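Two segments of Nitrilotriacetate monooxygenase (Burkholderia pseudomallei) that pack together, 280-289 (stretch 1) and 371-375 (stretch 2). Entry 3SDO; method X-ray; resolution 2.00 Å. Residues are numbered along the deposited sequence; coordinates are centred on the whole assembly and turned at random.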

# COMPACT_ATOMS: atom_id res chain seq x y z
N THR A 280 -5.46 38.73 12.47
CA THR A 280 -6.08 39.85 11.81
C THR A 280 -6.18 39.47 10.35
O THR A 280 -5.50 38.55 9.89
CB THR A 280 -5.19 41.10 11.94
OG1 THR A 280 -3.88 40.80 11.45
CG2 THR A 280 -5.10 41.55 13.41
N GLN A 281 -7.04 40.16 9.61
CA GLN A 281 -7.07 40.03 8.17
C GLN A 281 -5.67 40.30 7.56
O GLN A 281 -5.25 39.60 6.62
CB GLN A 281 -8.10 40.98 7.56
CG GLN A 281 -8.39 40.75 6.06
CD GLN A 281 -9.06 39.43 5.77
OE1 GLN A 281 -10.16 39.15 6.25
NE2 GLN A 281 -8.41 38.60 4.96
N GLN A 282 -4.94 41.28 8.10
CA GLN A 282 -3.61 41.64 7.57
C GLN A 282 -2.65 40.45 7.61
O GLN A 282 -1.92 40.19 6.64
CB GLN A 282 -3.02 42.83 8.33
N GLU A 283 -2.69 39.72 8.72
CA GLU A 283 -1.83 38.57 8.99
C GLU A 283 -2.20 37.38 8.08
O GLU A 283 -1.32 36.71 7.53
CB GLU A 283 -2.00 38.18 10.46
CG GLU A 283 -0.99 37.24 11.06
CD GLU A 283 -1.28 36.97 12.55
OE1 GLU A 283 -1.45 37.96 13.32
OE2 GLU A 283 -1.35 35.78 12.95
N ALA A 284 -3.51 37.12 7.96
CA ALA A 284 -4.03 36.15 6.99
C ALA A 284 -3.57 36.47 5.57
O ALA A 284 -3.12 35.57 4.83
CB ALA A 284 -5.56 36.12 7.04
N ASP A 285 -3.71 37.74 5.20
CA ASP A 285 -3.34 38.21 3.87
C ASP A 285 -1.82 38.06 3.61
O ASP A 285 -1.39 37.77 2.51
CB ASP A 285 -3.76 39.69 3.68
CG ASP A 285 -5.28 39.87 3.43
OD1 ASP A 285 -6.03 38.91 3.15
OD2 ASP A 285 -5.72 41.03 3.49
N ASP A 286 -1.01 38.26 4.65
CA ASP A 286 0.44 38.13 4.55
C ASP A 286 0.78 36.66 4.28
O ASP A 286 1.65 36.37 3.47
CB ASP A 286 1.15 38.59 5.83
CG ASP A 286 1.14 40.11 6.02
OD1 ASP A 286 0.90 40.89 5.06
OD2 ASP A 286 1.38 40.54 7.18
N LYS A 287 0.07 35.75 4.96
CA LYS A 287 0.30 34.32 4.78
C LYS A 287 -0.11 33.91 3.38
O LYS A 287 0.54 33.09 2.74
CB LYS A 287 -0.48 33.48 5.79
CG LYS A 287 0.08 33.53 7.20
CD LYS A 287 -0.64 32.53 8.11
CE LYS A 287 -0.33 32.87 9.56
NZ LYS A 287 -1.10 32.06 10.50
N TYR A 288 -1.21 34.47 2.91
CA TYR A 288 -1.68 34.20 1.57
C TYR A 288 -0.65 34.68 0.53
O TYR A 288 -0.36 34.00 -0.45
CB TYR A 288 -3.02 34.87 1.38
CG TYR A 288 -3.54 34.81 -0.02
CD1 TYR A 288 -3.93 33.61 -0.59
CD2 TYR A 288 -3.66 35.96 -0.77
CE1 TYR A 288 -4.42 33.55 -1.89
CE2 TYR A 288 -4.15 35.91 -2.06
CZ TYR A 288 -4.53 34.71 -2.62
OH TYR A 288 -5.02 34.69 -3.91
N ARG A 289 -0.07 35.85 0.75
CA ARG A 289 0.99 36.33 -0.14
C ARG A 289 2.21 35.38 -0.15
O ARG A 289 2.82 35.15 -1.20
CB ARG A 289 1.40 37.77 0.22
CG ARG A 289 0.33 38.81 -0.21
CD ARG A 289 0.83 40.26 -0.10
NE ARG A 289 0.63 40.80 1.25
CZ ARG A 289 -0.53 41.24 1.73
NH1 ARG A 289 -1.64 41.21 0.98
NH2 ARG A 289 -0.59 41.69 2.97
N PHE A 371 -12.50 32.06 2.68
CA PHE A 371 -11.77 31.18 3.60
C PHE A 371 -10.36 31.71 3.96
O PHE A 371 -9.51 30.95 4.44
CB PHE A 371 -11.68 29.75 3.06
CG PHE A 371 -12.99 29.05 2.98
CD1 PHE A 371 -13.61 28.57 4.11
CD2 PHE A 371 -13.62 28.85 1.76
CE1 PHE A 371 -14.84 27.92 4.05
CE2 PHE A 371 -14.85 28.21 1.70
CZ PHE A 371 -15.44 27.73 2.85
N ILE A 372 -10.14 33.02 3.76
CA ILE A 372 -8.90 33.69 4.14
C ILE A 372 -9.22 34.85 5.09
O ILE A 372 -9.88 35.83 4.70
CB ILE A 372 -8.13 34.22 2.89
CG1 ILE A 372 -7.79 33.06 1.93
CG2 ILE A 372 -6.85 34.92 3.27
CD1 ILE A 372 -7.29 33.55 0.53
N GLY A 373 -8.80 34.73 6.34
CA GLY A 373 -9.09 35.78 7.34
C GLY A 373 -8.91 35.28 8.76
O GLY A 373 -8.12 34.38 9.00
N THR A 374 -9.65 35.86 9.70
CA THR A 374 -9.52 35.50 11.10
C THR A 374 -10.18 34.17 11.40
O THR A 374 -11.10 33.73 10.67
CB THR A 374 -10.16 36.53 12.00
OG1 THR A 374 -11.57 36.54 11.71
CG2 THR A 374 -9.52 37.94 11.77
N PRO A 375 -9.75 33.51 12.49
CA PRO A 375 -10.42 32.27 12.88
C PRO A 375 -11.95 32.37 12.96
O PRO A 375 -12.64 31.49 12.46
CB PRO A 375 -9.81 31.95 14.24
CG PRO A 375 -8.41 32.55 14.18
CD PRO A 375 -8.53 33.76 13.28
O HOH W 1 -11.58 38.05 8.48

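A helix that packs against a short strand often meets it through one face, with apolar side chains filling the interface and a polar side chain satisfying a backbone group of the strand. The contact between 280-289 and 371-375, which buries 304 Å² in all, illustrates the principle with few residues.

Ile-372 covers the most surface. Its CA-to-CB bond points sideways, yet the end of the side chain comes nearer the helix, where it meets residues one turn apart. CG2 of Ile-372 lies 4.2 Å from CB of Ala-284, and CD1 of Ile-372 sits over one face of the Tyr-288 ring, 3.5 Å from CD1 of Tyr-288. The CD1 methyl of Ile-372 sits 3.9 Å from the centroid of that ring and 27° off its normal, a CH-pi arrangement.

Gln-281 supplies the polar half. NE2 of Gln-281 donates to O of Ile-372 at 3.1 Å, with a nearly straight angle of 166°, and the same NE2 donates to OD1 of Asp-285 at 3.0 Å, one turn along the helix. The amide is thus held from two sides of the contact, by its own helix and by the strand. Its other end is engaged too: a water donates to OE1 of Gln-281 at 2.9 Å and accepts from N of Thr-374 at 3.2 Å, bridging the segments where they do not bond directly.

Next along the strand is Gly-373, which packs its CA 3.6 Å from CB of Ala-284. An ideal CB on Gly-373 would stay 5.0 Å from CB of Ala-284 but fall 3.0 Å from OE1 of Gln-281, a tight fit; it would also jam against the carbonyl O of the residue before, so the backbone angles by themselves already call for glycine.

At the helix start, Thr-280 caps through OG1, which accepts from N of Glu-283 at 3.2 Å, while CG2 of Thr-374 rests 3.9 Å from C of Thr-280.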